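Local coordinates for hyaluronidase (Streptomyces koganeiensis, PDB 4UFQ) that breaks down hyaluronan and, like other HylP-type hyaluronidases, probably works as a trimer whose chains wind into a triple-stranded beta-helix, at the interface of chains A and B. Residues are numbered along the deposited sequence; one frame, centred on the assembly and turned at random. Chains: chain A/B, Hyaluronidase.

Contact 1: the interface of chains A and B. Residues chain A 64-67; chain B 52-54.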
ATOM      1  N   SER A  64     -11.961  -1.543  16.210  1.00 32.10           N
ATOM      2  CA  SER A  64     -11.329  -0.532  15.363  1.00 31.21           C
ATOM      3  C   SER A  64     -11.672   0.870  15.855  1.00 28.77           C
ATOM      4  O   SER A  64     -12.806   1.139  16.180  1.00 29.47           O
ATOM      5  CB  SER A  64     -11.796  -0.659  13.910  1.00 29.84           C
ATOM      6  OG  SER A  64     -11.382  -1.886  13.350  1.00 29.03           O
ATOM      7  N   ALA A  65     -10.687   1.757  15.894  1.00 27.88           N
ATOM      8  CA  ALA A  65     -10.924   3.143  16.276  1.00 27.89           C
ATOM      9  C   ALA A  65     -11.879   3.790  15.285  1.00 48.72           C
ATOM     10  O   ALA A  65     -12.675   4.667  15.638  1.00 28.26           O
ATOM     11  CB  ALA A  65      -9.614   3.892  16.310  1.00 28.02           C
HETATM   12  N   MSE A  66     -11.804   3.345  14.037  1.00 34.65           N
HETATM   13  CA  MSE A  66     -12.629   3.916  12.993  1.00 28.10           C
HETATM   14  C   MSE A  66     -13.067   2.910  11.942  1.00 28.62           C
HETATM   15  O   MSE A  66     -12.244   2.146  11.408  1.00 28.57           O
HETATM   16  CB  MSE A  66     -11.898   5.065  12.326  1.00 27.88           C
HETATM   17  CG  MSE A  66     -12.716   5.736  11.272  1.00 33.21           C
HETATM   18 SE   MSE A  66     -11.839   7.344  10.660  1.00 40.23          SE
HETATM   19  CE  MSE A  66     -13.067   7.695   9.194  1.00 29.64           C
ATOM     20  N   TYR A  67     -14.357   2.928  11.629  1.00 32.63           N
ATOM     21  CA  TYR A  67     -14.942   2.121  10.564  1.00 31.38           C
ATOM     22  C   TYR A  67     -15.409   3.024   9.438  1.00 29.95           C
ATOM     23  O   TYR A  67     -16.028   4.062   9.692  1.00 30.45           O
ATOM     24  CB  TYR A  67     -16.182   1.375  11.058  1.00 32.57           C
ATOM     25  CG  TYR A  67     -15.941   0.266  12.039  1.00 62.01           C
ATOM     26  CD1 TYR A  67     -15.397  -0.942  11.629  1.00 57.68           C
ATOM     27  CD2 TYR A  67     -16.293   0.413  13.372  1.00 61.42           C
ATOM     28  CE1 TYR A  67     -15.190  -1.970  12.529  1.00 48.09           C
ATOM     29  CE2 TYR A  67     -16.093  -0.605  14.277  1.00 68.99           C
ATOM     30  CZ  TYR A  67     -15.540  -1.795  13.851  1.00 83.68           C
ATOM     31  OH  TYR A  67     -15.340  -2.816  14.747  1.00 88.15           O
TER
ATOM     32  N   ALA B  52     -16.358   1.989  18.778  1.00 35.28           N
ATOM     33  CA  ALA B  52     -15.345   2.700  18.010  1.00 33.93           C
ATOM     34  C   ALA B  52     -15.366   4.175  18.393  1.00 36.61           C
ATOM     35  O   ALA B  52     -16.228   4.610  19.156  1.00 34.75           O
ATOM     36  CB  ALA B  52     -15.608   2.536  16.513  1.00 33.36           C
ATOM     37  N   ALA B  53     -14.412   4.944  17.882  1.00 33.09           N
ATOM     38  CA  ALA B  53     -14.458   6.397  17.999  1.00 34.24           C
ATOM     39  C   ALA B  53     -15.412   6.939  16.935  1.00 37.88           C
ATOM     40  O   ALA B  53     -16.344   7.699  17.228  1.00 33.42           O
ATOM     41  CB  ALA B  53     -13.058   6.982  17.827  1.00 33.13           C
ATOM     42  N   LEU B  54     -15.212   6.494  15.701  1.00 31.63           N
ATOM     43  CA  LEU B  54     -15.945   7.031  14.568  1.00 31.12           C
ATOM     44  C   LEU B  54     -16.388   5.943  13.604  1.00 59.32           C
ATOM     45  O   LEU B  54     -15.597   5.104  13.171  1.00 30.11           O
ATOM     46  CB  LEU B  54     -15.097   8.082  13.855  1.00 30.75           C
ATOM     47  CG  LEU B  54     -15.742   8.782  12.658  1.00 30.42           C
ATOM     48  CD1 LEU B  54     -17.034   9.503  13.076  1.00 31.38           C
ATOM     49  CD2 LEU B  54     -14.771   9.758  12.035  1.00 30.42           C
TER

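Contact 2: the interface of chains A and B. Residues chain A 80-81, 95; chain B 68-70, 77-78.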
ATOM      1  N   ILE A  80      -8.362  10.403  -0.730  1.00 28.65           N
ATOM      2  CA  ILE A  80      -7.448  11.354  -0.127  1.00 24.18           C
ATOM      3  C   ILE A  80      -6.746  12.154  -1.203  1.00 23.88           C
ATOM      4  O   ILE A  80      -6.082  11.590  -2.068  1.00 23.35           O
ATOM      5  CB  ILE A  80      -6.382  10.676   0.757  1.00 23.08           C
ATOM      6  CG1 ILE A  80      -7.022   9.751   1.800  1.00 23.81           C
ATOM      7  CG2 ILE A  80      -5.509  11.737   1.427  1.00 25.96           C
ATOM      8  CD1 ILE A  80      -6.020   9.055   2.750  1.00 23.12           C
ATOM      9  N   THR A  81      -6.897  13.469  -1.139  1.00 25.69           N
ATOM     10  CA  THR A  81      -6.176  14.391  -2.001  1.00 25.67           C
ATOM     11  C   THR A  81      -5.160  15.172  -1.198  1.00 26.10           C
ATOM     12  O   THR A  81      -5.488  15.765  -0.175  1.00 26.93           O
ATOM     13  CB  THR A  81      -7.136  15.380  -2.678  1.00 33.08           C
ATOM     14  OG1 THR A  81      -8.039  14.661  -3.524  1.00 32.26           O
ATOM     15  CG2 THR A  81      -6.376  16.395  -3.522  1.00 32.01           C
ATOM     16  N   ALA A  95       0.419  11.449   1.367  1.00 23.14           N
ATOM     17  CA  ALA A  95      -1.037  11.365   1.436  1.00 23.42           C
ATOM     18  C   ALA A  95      -1.478  10.528   2.633  1.00 24.92           C
ATOM     19  O   ALA A  95      -2.474  10.853   3.297  1.00 23.73           O
ATOM     20  CB  ALA A  95      -1.625  10.797   0.151  1.00 23.47           C
TER
ATOM     21  N   LEU B  68     -11.072  13.334   1.955  1.00 28.55           N
ATOM     22  CA  LEU B  68     -10.102  14.007   2.807  1.00 27.58           C
ATOM     23  C   LEU B  68      -9.137  14.803   1.934  1.00 27.18           C
ATOM     24  O   LEU B  68      -8.544  14.257   1.008  1.00 26.85           O
ATOM     25  CB  LEU B  68      -9.355  12.999   3.665  1.00 26.56           C
ATOM     26  CG  LEU B  68      -8.239  13.555   4.541  1.00 25.86           C
ATOM     27  CD1 LEU B  68      -8.800  14.507   5.591  1.00 26.78           C
ATOM     28  CD2 LEU B  68      -7.484  12.443   5.226  1.00 25.02           C
ATOM     29  N   SER B  69      -8.992  16.095   2.215  1.00 27.55           N
ATOM     30  CA  SER B  69      -8.082  16.938   1.452  1.00 27.54           C
ATOM     31  C   SER B  69      -7.236  17.823   2.358  1.00 32.90           C
ATOM     32  O   SER B  69      -7.755  18.508   3.234  1.00 28.22           O
ATOM     33  CB  SER B  69      -8.850  17.770   0.420  1.00 31.58           C
ATOM     34  OG  SER B  69      -7.959  18.537  -0.383  1.00 29.35           O
ATOM     35  N   GLY B  70      -5.928  17.800   2.126  1.00 27.47           N
ATOM     36  CA  GLY B  70      -4.968  18.566   2.901  1.00 27.44           C
ATOM     37  C   GLY B  70      -3.906  19.174   2.012  1.00 29.58           C
ATOM     38  O   GLY B  70      -3.811  18.847   0.830  1.00 27.85           O
ATOM     39  N   THR B  77      -1.318  13.525   5.098  1.00 25.22           N
ATOM     40  CA  THR B  77      -2.672  14.095   5.033  1.00 25.44           C
ATOM     41  C   THR B  77      -3.600  13.348   5.995  1.00 24.03           C
ATOM     42  O   THR B  77      -4.399  13.961   6.720  1.00 24.72           O
ATOM     43  CB  THR B  77      -3.255  14.082   3.584  1.00 26.84           C
ATOM     44  OG1 THR B  77      -2.360  14.780   2.705  1.00 26.66           O
ATOM     45  CG2 THR B  77      -4.622  14.754   3.534  1.00 25.27           C
ATOM     46  N   LEU B  78      -3.505  12.018   5.956  1.00 23.34           N
ATOM     47  CA  LEU B  78      -4.048  11.161   7.000  1.00 27.81           C
ATOM     48  C   LEU B  78      -2.864  10.487   7.702  1.00 23.01           C
ATOM     49  O   LEU B  78      -2.035   9.824   7.046  1.00 22.50           O
ATOM     50  CB  LEU B  78      -4.995  10.111   6.414  1.00 23.17           C
ATOM     51  CG  LEU B  78      -5.498   9.057   7.408  1.00 23.74           C
ATOM     52  CD1 LEU B  78      -6.214   9.691   8.623  1.00 24.29           C
ATOM     53  CD2 LEU B  78      -6.415   8.065   6.727  1.00 23.65           C
TER
HETATM   54  O   HOH W   1     -10.314  14.083  -1.734  1.00 37.96           O

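Contact 1: the interface of chains A and B
The carbonyl oxygen of A:Ala65 takes two consecutive backbone N-H groups of chain B, and the two arrive differently. B:Leu54 N comes almost head-on, in line with the carbonyl bond, at 3.1 Å from A:Ala65 O. B:Ala53 N is slightly nearer, 2.9 Å from A:Ala65 O, but is tilted out of the carbonyl plane and makes a more bent bond, 139° at its hydrogen against 160° for the first. Two residues on from A:Ala65, A:Tyr67 N gives its hydrogen to B:Leu54 O at 2.9 Å, again nearly straight. A:Met66 and B:Leu54 thus form a parallel beta bridge between strand 66-70 of A and strand 54-58 of B. B:Leu54 uses both its N and its O, and the bonds reach the residues on either side of A:Met66; each of the two begins its strand.

From this bridge the two apolar side chains run side by side in the same direction. In each, CG stands opposite the backbone N (chi1 -178° for both); with the strands in parallel register, this shared torsion keeps the two side chains alongside each other. A:Met66, built as selenomethionine, stays extended to its tip, and its terminal methyl CE lies 3.9 Å from the CD2 branch of B:Leu54. A long flexible chain suits this place, as does a branched leucine that offers a methyl to its flank.

Further out, the entry to the bridge is lined by small residues. Both A:Ala65 and B:Ala53 adopt helix-like backbone angles just before their strands, and a bare methyl probably lets the chains come close here. B:Ala52 turns its methyl toward the phenol of A:Tyr67, whose ring is poorly ordered, so this packing is read with caution: CB of B:Ala52 is 3.9 Å from CD2. Within chain A, CB of A:Ser64 rests 3.8 Å above the plane of the A:Tyr67 ring, displaced toward its rim.

Contact 2: the interface of chains A and B
A:Ile80 of strand 79-83 lays its side chain over B:Thr77 and B:Leu78, and each of its two arms has its own partner. The branching CB lies 4.2 Å from B:Leu68 O. From it, CG2 is opposite the backbone N and CG1 opposite the carbonyl carbon (chi1 -53°), which aims CG2 at B:Thr77 and the CG1 arm toward B:Leu78. CG2, the short arm, passes the threonine with the two side chains pointing opposite ways, 3.8 Å from CG2 of B:Thr77. The long arm goes on through CG1, in an extended chain, to the tip methyl CD1, which lies 3.9 Å from CB of B:Leu78. There the two side chains cross at about a right angle, and CD1 also approaches CD2 of B:Leu78 at 4.1 Å. Beta-branching suits a strand residue that must fill two directions at once. Shortening it to an alanine here would probably leave the methyl of B:Thr77 and the side chain of B:Leu78 without their apolar cover.

The backbones beneath form a parallel ladder between strands 79-83 of A and 66-70 of B. A:Thr81 N donates to B:Leu68 O at 2.8 Å, and B:Gly70 N returns a bond to A:Thr81 O at 3.1 Å. The hydroxyl OG1 of A:Thr81 meets a water at 3.0 Å that also reaches B:Leu68 O, a polar supplement that a threonine hydroxyl can give. Alongside, B:Leu78 N binds A:Ala95 O at 3.1 Å, tilted from the carbonyl plane; CB of B:Thr77 sits against the same backbone carbonyl. Backbone ladder and apolar packing together join neighbouring chains of the trimer as they wind about one another.

The C-alpha centres of contact 1 and contact 2 are about 18 Å apart, and the link between them is strand 66-70. In contact 1 chain A supplies it, against strand 54-58 of B; in contact 2 chain B supplies it, against strand 79-83 of A. If every copy behaves alike, each strand 66-70 is therefore paired with a different neighbour at its start and further along, which ties it to both other chains. Such a relay of parallel strands, passed from chain to chain, fits the intertwined trimer expected of this family, in which the subunits hold one another in register along the shaft.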